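Local coordinates for uncharacterized protein (Starkeya novella, PDB 5I20) that exports amino acids across the bacterial inner membrane, with broad specificity that includes L-threonine, L-methionine, L-lysine and L-glutamate, at residues Ala6-Gly10 with Thr227-Gly231; Pro32-Thr36 with His79-Phe83; Pro66-His70 with Phe173-Pro177. One frame throughout, in Å; residues are numbered along the deposited sequence.

How the contacts relate
Contacts 1 and 3 lie near the cytoplasmic ends of the helices. Contact 2 lies near the periplasmic ends. Contacts 1 and 2 are on opposite sides of the chain's centre, with their own centres 24 Å apart. Contacts 2 and 3 both use helix 65-88, and their centres are 23 Å apart. Contacts 1 and 3 have centres 16 Å apart; their nearest atoms are about 5 Å apart. K233 lies between them: it forms a salt bridge with D229 of segment 227-231 and a hydrogen bond with the backbone O of V176. The substrate cavity lies at the centre of the molecule. Monoolein chains lie against contacts 1 and 2.

Contact 1: residues Ala6-Gly10 with Thr227-Gly231; sequences ATLIG and TWDIG. With OLC ((2R)-2,3-dihydroxypropyl (9Z)-octadec-9-enoate), chain H.
G10 and G231 meet in a close helix-helix crossing built on a small-xxx-small pattern. A6 and G10 form that pattern on one helix; on the other, T227 stands in the matching place, four positions before G231. The CA atoms of G10 and G231 are 4.1 Å apart. The segment axes approach to 7.3 Å, with their N-to-C directions at 146°, so the helices run roughly antiparallel. With no side chain on either glycine, the backbones can touch directly. G10 CA lies 3.2 Å from T227 O in a CA-H...O contact with an angle of 149° at the hydrogen. A second such contact, G231 CA to A6 O at 3.4 Å, is more bent, at 126°.

Aliphatic groups fill one flank. I9 CG2 stands anti to the backbone N and turns onto I230, where it meets CG2 at 3.8 Å. The CB of A6 touches the same I230 methyl at 4.1 Å. Beside them, T227 OG1 lies close to the backbone O of I9. That spacing is too short to be reliable. T12 OG1 hydrogen-bonds both atoms. On another flank, G10 O sits at the edge of the W228 indole, 3.7 Å from CE3. W228 also stacks on W163, and its NE1 is hydrogen-bonded to S167 OG.

The side of helix 3-17 that carries T7 and L8 faces a monoolein chain. L8 CD1 is 3.7 Å from its C7, and T7 CG2 also touches the chain. The contact joins helix 3-17, in the first EamA sequence range, to helix 224-234, in the second. Glycine-rich crossings with CA-H...O contacts are a familiar way of packing membrane helices tightly, and here one packs helix 3-17 against helix 224-234 near the cytoplasmic side.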
loop_
_atom_site.group_PDB
_atom_site.type_symbol
_atom_site.label_atom_id
_atom_site.label_comp_id
_atom_site.label_asym_id
_atom_site.label_seq_id
_atom_site.Cartn_x
_atom_site.Cartn_y
_atom_site.Cartn_z
ATOM N N ALA A 6 -13.415 -7.905 -9.415
ATOM C CA ALA A 6 -13.016 -7.098 -8.268
ATOM C C ALA A 6 -11.577 -7.394 -7.851
ATOM O O ALA A 6 -10.836 -6.489 -7.455
ATOM C CB ALA A 6 -13.964 -7.334 -7.109
ATOM N N THR A 7 -11.182 -8.659 -7.943
ATOM C CA THR A 7 -9.807 -9.039 -7.651
ATOM C C THR A 7 -8.858 -8.401 -8.669
ATOM O O THR A 7 -7.824 -7.850 -8.299
ATOM C CB THR A 7 -9.620 -10.569 -7.655
ATOM O OG1 THR A 7 -10.556 -11.167 -6.753
ATOM C CG2 THR A 7 -8.205 -10.935 -7.226
ATOM N N LEU A 8 -9.221 -8.465 -9.946
ATOM C CA LEU A 8 -8.420 -7.847 -10.996
ATOM C C LEU A 8 -8.370 -6.335 -10.787
ATOM O O LEU A 8 -7.329 -5.706 -10.975
ATOM C CB LEU A 8 -8.982 -8.183 -12.381
ATOM C CG LEU A 8 -7.994 -8.103 -13.549
ATOM C CD1 LEU A 8 -6.937 -9.198 -13.437
ATOM C CD2 LEU A 8 -8.708 -8.177 -14.895
ATOM N N ILE A 9 -9.504 -5.765 -10.384
ATOM C CA ILE A 9 -9.605 -4.342 -10.066
ATOM C C ILE A 9 -8.686 -3.975 -8.892
ATOM O O ILE A 9 -7.980 -2.968 -8.935
ATOM C CB ILE A 9 -11.073 -3.951 -9.749
ATOM C CG1 ILE A 9 -11.918 -3.973 -11.023
ATOM C CG2 ILE A 9 -11.162 -2.573 -9.136
ATOM C CD1 ILE A 9 -13.380 -3.639 -10.795
ATOM N N GLY A 10 -8.679 -4.806 -7.854
ATOM C CA GLY A 10 -7.804 -4.589 -6.714
ATOM C C GLY A 10 -6.337 -4.618 -7.096
ATOM O O GLY A 10 -5.510 -3.910 -6.509
ATOM N N THR A 227 -9.714 1.563 -5.947
ATOM C CA THR A 227 -9.652 0.270 -6.618
ATOM C C THR A 227 -9.231 -0.823 -5.631
ATOM O O THR A 227 -9.529 -1.999 -5.827
ATOM C CB THR A 227 -8.688 0.314 -7.828
ATOM O OG1 THR A 227 -8.731 -0.926 -8.536
ATOM C CG2 THR A 227 -7.278 0.554 -7.384
ATOM N N TRP A 228 -8.549 -0.421 -4.562
ATOM C CA TRP A 228 -8.175 -1.335 -3.488
ATOM C C TRP A 228 -9.392 -1.614 -2.612
ATOM O O TRP A 228 -9.601 -2.737 -2.148
ATOM C CB TRP A 228 -7.029 -0.744 -2.663
ATOM C CG TRP A 228 -6.506 -1.620 -1.564
ATOM C CD1 TRP A 228 -6.674 -1.436 -0.222
ATOM C CD2 TRP A 228 -5.708 -2.803 -1.711
ATOM N NE1 TRP A 228 -6.038 -2.432 0.475
ATOM C CE2 TRP A 228 -5.437 -3.284 -0.412
ATOM C CE3 TRP A 228 -5.202 -3.503 -2.809
ATOM C CZ2 TRP A 228 -4.683 -4.432 -0.186
ATOM C CZ3 TRP A 228 -4.453 -4.644 -2.580
ATOM C CH2 TRP A 228 -4.203 -5.097 -1.280
ATOM N N ASP A 229 -10.197 -0.578 -2.401
ATOM C CA ASP A 229 -11.436 -0.705 -1.644
ATOM C C ASP A 229 -12.373 -1.708 -2.313
ATOM O O ASP A 229 -13.003 -2.526 -1.639
ATOM C CB ASP A 229 -12.120 0.657 -1.501
ATOM C CG ASP A 229 -13.280 0.628 -0.528
ATOM O OD1 ASP A 229 -13.035 0.532 0.691
ATOM O OD2 ASP A 229 -14.439 0.717 -0.982
ATOM N N ILE A 230 -12.450 -1.649 -3.640
ATOM C CA ILE A 230 -13.283 -2.574 -4.403
ATOM C C ILE A 230 -12.795 -4.016 -4.254
ATOM O O ILE A 230 -13.589 -4.926 -4.013
ATOM C CB ILE A 230 -13.317 -2.199 -5.898
ATOM C CG1 ILE A 230 -14.052 -0.870 -6.089
ATOM C CG2 ILE A 230 -13.985 -3.300 -6.714
ATOM C CD1 ILE A 230 -14.166 -0.430 -7.536
ATOM N N GLY A 231 -11.487 -4.215 -4.388
ATOM C CA GLY A 231 -10.899 -5.533 -4.234
ATOM C C GLY A 231 -11.095 -6.116 -2.845
ATOM O O GLY A 231 -11.323 -7.311 -2.698
HETATM C C8 OLC H . -2.673 -11.375 -11.726
HETATM C C7 OLC H . -3.843 -10.461 -11.863
HETATM C C6 OLC H . -4.862 -10.788 -10.825
HETATM C C5 OLC H . -5.534 -12.068 -11.188
HETATM C C4 OLC H . -6.845 -12.159 -10.485
HETATM C C3 OLC H . -7.410 -13.524 -10.687
HETATM C C2 OLC H . -8.841 -13.530 -10.272
HETATM C C1 OLC H . -9.066 -14.643 -9.307
HETATM O O19 OLC H . -9.897 -14.521 -8.419
HETATM O O20 OLC H . -8.384 -15.826 -9.467
#

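Contact 2: residues Pro32-Thr36 with His79-Phe83; sequences PFLLT and HFFYF. With OLC ((2R)-2,3-dihydroxypropyl (9Z)-octadec-9-enoate), chain G.
F83 is wedged between P32, F33 and T36 of the facing helix. Its CB points toward segment 32-36, and chi1 of -65°, with CG anti to the carbonyl carbon, swings the ring in between P32 and the H79 carbonyl. From CG outward, one face of the ring lies under P32. P32 CB stands over the ring centre, 3.5 Å from the centroid, in a CH-pi contact. The opposite face carries the backbone O of H79, offset toward the rim. On one edge, F83 CD2 points at the middle of the F33 face, 3.7 Å from F33 CE1. This is a T-shaped pair, with ring planes at 84° and centroids 5.0 Å apart. At the tip, F83 CZ meets T36 OG1 at 3.2 Å.

That hydroxyl donates to P32 O at 2.7 Å. T36 N donates to the same oxygen from the other face of its carbonyl plane. F33 has a second aromatic neighbour, its CZ touching F80 CD1 at 3.5 Å. Putting an alanine at F83 would probably leave P32 CB and the F33 face without their aromatic partner and open a gap beside T36.

H79 and T36 approach from opposite directions, with T36 CG2 and OG1 both near H79 CD2. H79 NE2 is 3.3 Å from C4 of a monoolein chain. Its ND1 is hydrogen-bonded to L75 O.

The contact joins the start of helix 32-53 to the later part of helix 65-88, near the periplasmic side. Helix 181-199 packs on F33 and T36 through S192. Helix 150-169 is touched by F81 and Y82, and no strands take part.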
loop_
_atom_site.group_PDB
_atom_site.type_symbol
_atom_site.label_atom_id
_atom_site.label_comp_id
_atom_site.label_asym_id
_atom_site.label_seq_id
_atom_site.Cartn_x
_atom_site.Cartn_y
_atom_site.Cartn_z
ATOM N N PRO A 32 7.231 14.530 4.243
ATOM C CA PRO A 32 6.164 13.539 4.030
ATOM C C PRO A 32 4.739 14.007 4.337
ATOM O O PRO A 32 3.830 13.689 3.569
ATOM C CB PRO A 32 6.558 12.401 4.982
ATOM C CG PRO A 32 7.401 13.048 6.022
ATOM C CD PRO A 32 8.179 14.091 5.283
ATOM N N PHE A 33 4.540 14.724 5.438
ATOM C CA PHE A 33 3.190 15.108 5.845
ATOM C C PHE A 33 2.568 16.138 4.910
ATOM O O PHE A 33 1.383 16.049 4.581
ATOM C CB PHE A 33 3.190 15.639 7.278
ATOM C CG PHE A 33 3.068 14.566 8.315
ATOM C CD1 PHE A 33 1.923 13.786 8.388
ATOM C CD2 PHE A 33 4.091 14.335 9.221
ATOM C CE1 PHE A 33 1.802 12.794 9.340
ATOM C CE2 PHE A 33 3.975 13.343 10.178
ATOM C CZ PHE A 33 2.830 12.573 10.237
ATOM N N LEU A 34 3.363 17.117 4.490
ATOM C CA LEU A 34 2.896 18.099 3.521
ATOM C C LEU A 34 2.596 17.419 2.192
ATOM O O LEU A 34 1.608 17.736 1.534
ATOM C CB LEU A 34 3.929 19.207 3.320
ATOM C CG LEU A 34 3.499 20.323 2.365
ATOM C CD1 LEU A 34 2.294 21.069 2.925
ATOM C CD2 LEU A 34 4.646 21.277 2.088
ATOM N N LEU A 35 3.452 16.478 1.810
ATOM C CA LEU A 35 3.283 15.744 0.560
ATOM C C LEU A 35 2.022 14.891 0.622
ATOM O O LEU A 35 1.325 14.715 -0.377
ATOM C CB LEU A 35 4.512 14.876 0.276
ATOM C CG LEU A 35 4.604 14.207 -1.099
ATOM C CD1 LEU A 35 4.685 15.248 -2.207
ATOM C CD2 LEU A 35 5.795 13.259 -1.162
ATOM N N THR A 36 1.737 14.369 1.809
ATOM C CA THR A 36 0.533 13.584 2.042
ATOM C C THR A 36 -0.708 14.466 1.944
ATOM O O THR A 36 -1.684 14.112 1.280
ATOM C CB THR A 36 0.579 12.895 3.421
ATOM O OG1 THR A 36 1.693 11.993 3.466
ATOM C CG2 THR A 36 -0.703 12.122 3.686
ATOM N N HIS A 79 0.102 5.859 7.787
ATOM C CA HIS A 79 0.942 6.949 7.292
ATOM C C HIS A 79 1.806 7.564 8.394
ATOM O O HIS A 79 3.006 7.762 8.216
ATOM C CB HIS A 79 0.081 8.042 6.662
ATOM C CG HIS A 79 -0.018 7.953 5.173
ATOM N ND1 HIS A 79 -1.004 7.233 4.534
ATOM C CD2 HIS A 79 0.745 8.497 4.196
ATOM C CE1 HIS A 79 -0.843 7.335 3.227
ATOM N NE2 HIS A 79 0.210 8.098 2.995
ATOM N N PHE A 80 1.181 7.871 9.525
ATOM C CA PHE A 80 1.861 8.516 10.646
ATOM C C PHE A 80 2.979 7.650 11.217
ATOM O O PHE A 80 4.058 8.147 11.535
ATOM C CB PHE A 80 0.853 8.857 11.746
ATOM C CG PHE A 80 1.473 9.440 12.987
ATOM C CD1 PHE A 80 1.762 10.792 13.060
ATOM C CD2 PHE A 80 1.753 8.640 14.085
ATOM C CE1 PHE A 80 2.327 11.335 14.201
ATOM C CE2 PHE A 80 2.317 9.176 15.227
ATOM C CZ PHE A 80 2.605 10.525 15.286
ATOM N N PHE A 81 2.713 6.354 11.349
ATOM C CA PHE A 81 3.679 5.442 11.952
ATOM C C PHE A 81 4.805 5.090 10.988
ATOM O O PHE A 81 5.925 4.807 11.410
ATOM C CB PHE A 81 2.982 4.171 12.442
ATOM C CG PHE A 81 2.300 4.334 13.770
ATOM C CD1 PHE A 81 3.026 4.262 14.948
ATOM C CD2 PHE A 81 0.938 4.570 13.841
ATOM C CE1 PHE A 81 2.402 4.416 16.171
ATOM C CE2 PHE A 81 0.310 4.724 15.061
ATOM C CZ PHE A 81 1.042 4.647 16.226
ATOM N N TYR A 82 4.518 5.117 9.693
ATOM C CA TYR A 82 5.555 4.843 8.712
ATOM C C TYR A 82 6.507 6.032 8.592
ATOM O O TYR A 82 7.713 5.857 8.415
ATOM C CB TYR A 82 4.950 4.504 7.353
ATOM C CG TYR A 82 5.983 4.016 6.368
ATOM C CD1 TYR A 82 6.706 2.856 6.615
ATOM C CD2 TYR A 82 6.244 4.716 5.199
ATOM C CE1 TYR A 82 7.659 2.404 5.723
ATOM C CE2 TYR A 82 7.194 4.273 4.299
ATOM C CZ TYR A 82 7.898 3.117 4.567
ATOM O OH TYR A 82 8.845 2.673 3.675
ATOM N N PHE A 83 5.963 7.241 8.697
ATOM C CA PHE A 83 6.788 8.446 8.685
ATOM C C PHE A 83 7.667 8.491 9.930
ATOM O O PHE A 83 8.809 8.947 9.881
ATOM C CB PHE A 83 5.920 9.705 8.601
ATOM C CG PHE A 83 5.144 9.821 7.321
ATOM C CD1 PHE A 83 5.546 9.133 6.185
ATOM C CD2 PHE A 83 4.010 10.615 7.251
ATOM C CE1 PHE A 83 4.831 9.233 5.003
ATOM C CE2 PHE A 83 3.293 10.719 6.074
ATOM C CZ PHE A 83 3.704 10.027 4.948
HETATM C C10 OLC G . 0.380 0.208 0.996
HETATM C C9 OLC G . -0.195 1.127 -0.025
HETATM C C11 OLC G . 0.806 0.760 2.312
HETATM C C8 OLC G . -0.317 2.583 0.265
HETATM C C16 OLC G . 5.854 0.772 2.035
HETATM C C12 OLC G . 1.929 -0.053 2.860
HETATM C C7 OLC G . 0.781 3.341 -0.400
HETATM C C15 OLC G . 5.072 1.351 3.167
HETATM C C13 OLC G . 2.766 0.799 3.753
HETATM C C6 OLC G . 0.616 4.800 -0.133
HETATM C C14 OLC G . 4.174 0.309 3.747
HETATM C C5 OLC G . 1.831 5.327 0.551
HETATM C C4 OLC G . 1.862 6.817 0.461
HETATM C C3 OLC G . 3.171 7.324 0.965
HETATM C C2 OLC G . 3.280 8.785 0.684
#

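Contact 3: residues Pro66-His70 with Phe173-Pro177; sequences PVWVH and FARVP
F173 and H70 are brought ring to ring by two different first torsions. F173 has chi1 -59°, with CG anti to the carbonyl carbon. H70 has chi1 164°, with CG on the far side from the backbone N. The side chains run alongside one another, pointing opposite ways, and form an offset stack. The centroids are 4.5 Å apart and the planes tilt by 29°. F173 CD2 lies over the centre of the imidazole, while CE2 comes within 3.5 Å of H70 CG.

The outer end of the phenyl ring continues along the helix, where CZ is 3.7 Å from P66 O. That oxygen also accepts the backbone bond from H70 N. Nearer its base, F173 CD1 packs on V67 CG2 at 4.0 Å. The same methyl meets V176 CG2 tip to tip at 3.9 Å, and the valine pair extends the apolar patch beside F173. A type I turn from F173 to V176 puts both side chains on the helix. It is closed by V176 N to F173 O at 2.9 Å.

H70 has more partners in Y166, whose ring stacks on it and whose backbone O is hydrogen-bonded to NE2. The contact lays the cytoplasmic loop between helices 150-169 and 181-199 against the first turns of helix 65-88. Y166, on helix 150-169, and Q63, just before helix 65-88, flank it.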
loop_
_atom_site.group_PDB
_atom_site.type_symbol
_atom_site.label_atom_id
_atom_site.label_comp_id
_atom_site.label_asym_id
_atom_site.label_seq_id
_atom_site.Cartn_x
_atom_site.Cartn_y
_atom_site.Cartn_z
ATOM N N PRO A 66 -18.355 4.486 13.224
ATOM C CA PRO A 66 -17.365 3.415 13.038
ATOM C C PRO A 66 -16.756 3.397 11.637
ATOM O O PRO A 66 -15.650 2.888 11.458
ATOM C CB PRO A 66 -18.174 2.136 13.288
ATOM C CG PRO A 66 -19.327 2.566 14.113
ATOM C CD PRO A 66 -19.667 3.937 13.622
ATOM N N VAL A 67 -17.476 3.942 10.662
ATOM C CA VAL A 67 -16.969 4.042 9.299
ATOM C C VAL A 67 -15.806 5.032 9.234
ATOM O O VAL A 67 -14.787 4.768 8.592
ATOM C CB VAL A 67 -18.082 4.472 8.314
ATOM C CG1 VAL A 67 -17.505 4.749 6.934
ATOM C CG2 VAL A 67 -19.163 3.405 8.241
ATOM N N TRP A 68 -15.960 6.163 9.916
ATOM C CA TRP A 68 -14.923 7.190 9.951
ATOM C C TRP A 68 -13.721 6.775 10.789
ATOM O O TRP A 68 -12.589 7.139 10.479
ATOM C CB TRP A 68 -15.492 8.502 10.487
ATOM C CG TRP A 68 -16.557 9.065 9.616
ATOM C CD1 TRP A 68 -17.897 9.091 9.871
ATOM C CD2 TRP A 68 -16.379 9.669 8.332
ATOM N NE1 TRP A 68 -18.564 9.685 8.828
ATOM C CE2 TRP A 68 -17.655 10.048 7.870
ATOM C CE3 TRP A 68 -15.265 9.932 7.530
ATOM C CZ2 TRP A 68 -17.848 10.675 6.641
ATOM C CZ3 TRP A 68 -15.458 10.555 6.312
ATOM C CH2 TRP A 68 -16.739 10.919 5.878
ATOM N N VAL A 69 -13.967 6.029 11.861
ATOM C CA VAL A 69 -12.878 5.537 12.695
ATOM C C VAL A 69 -12.020 4.580 11.876
ATOM O O VAL A 69 -10.794 4.630 11.922
ATOM C CB VAL A 69 -13.402 4.835 13.968
ATOM C CG1 VAL A 69 -12.286 4.077 14.661
ATOM C CG2 VAL A 69 -14.019 5.853 14.914
ATOM N N HIS A 70 -12.689 3.728 11.106
ATOM C CA HIS A 70 -12.031 2.756 10.240
ATOM C C HIS A 70 -11.194 3.423 9.146
ATOM O O HIS A 70 -10.017 3.110 8.975
ATOM C CB HIS A 70 -13.085 1.833 9.620
ATOM C CG HIS A 70 -12.601 1.053 8.439
ATOM N ND1 HIS A 70 -13.009 1.328 7.151
ATOM C CD2 HIS A 70 -11.757 -0.001 8.350
ATOM C CE1 HIS A 70 -12.431 0.481 6.319
ATOM N NE2 HIS A 70 -11.666 -0.336 7.020
ATOM N N PHE A 173 -17.161 -3.521 6.051
ATOM C CA PHE A 173 -17.905 -2.349 5.604
ATOM C C PHE A 173 -18.233 -2.437 4.118
ATOM O O PHE A 173 -18.232 -1.425 3.419
ATOM C CB PHE A 173 -17.111 -1.070 5.885
ATOM C CG PHE A 173 -16.775 -0.869 7.334
ATOM C CD1 PHE A 173 -17.694 -0.296 8.198
ATOM C CD2 PHE A 173 -15.541 -1.252 7.831
ATOM C CE1 PHE A 173 -17.387 -0.110 9.534
ATOM C CE2 PHE A 173 -15.228 -1.070 9.165
ATOM C CZ PHE A 173 -16.150 -0.498 10.017
ATOM N N ALA A 174 -18.519 -3.644 3.640
ATOM C CA ALA A 174 -18.783 -3.866 2.220
ATOM C C ALA A 174 -20.004 -3.090 1.720
ATOM O O ALA A 174 -20.099 -2.779 0.533
ATOM C CB ALA A 174 -18.956 -5.351 1.944
ATOM N N ARG A 175 -20.934 -2.777 2.617
ATOM C CA ARG A 175 -22.111 -1.998 2.237
ATOM C C ARG A 175 -21.749 -0.539 1.964
ATOM O O ARG A 175 -22.463 0.158 1.242
ATOM C CB ARG A 175 -23.187 -2.075 3.324
ATOM N N VAL A 176 -20.637 -0.087 2.541
ATOM C CA VAL A 176 -20.202 1.298 2.388
ATOM C C VAL A 176 -19.650 1.567 0.989
ATOM O O VAL A 176 -18.727 0.885 0.544
ATOM C CB VAL A 176 -19.128 1.667 3.431
ATOM C CG1 VAL A 176 -18.664 3.098 3.233
ATOM C CG2 VAL A 176 -19.669 1.467 4.841
ATOM N N PRO A 177 -20.221 2.567 0.292
ATOM C CA PRO A 177 -19.822 2.936 -1.073
ATOM C C PRO A 177 -18.339 3.284 -1.189
ATOM O O PRO A 177 -17.743 3.778 -0.235
ATOM C CB PRO A 177 -20.689 4.164 -1.372
ATOM C CG PRO A 177 -21.877 4.012 -0.485
ATOM C CD PRO A 177 -21.352 3.382 0.773
#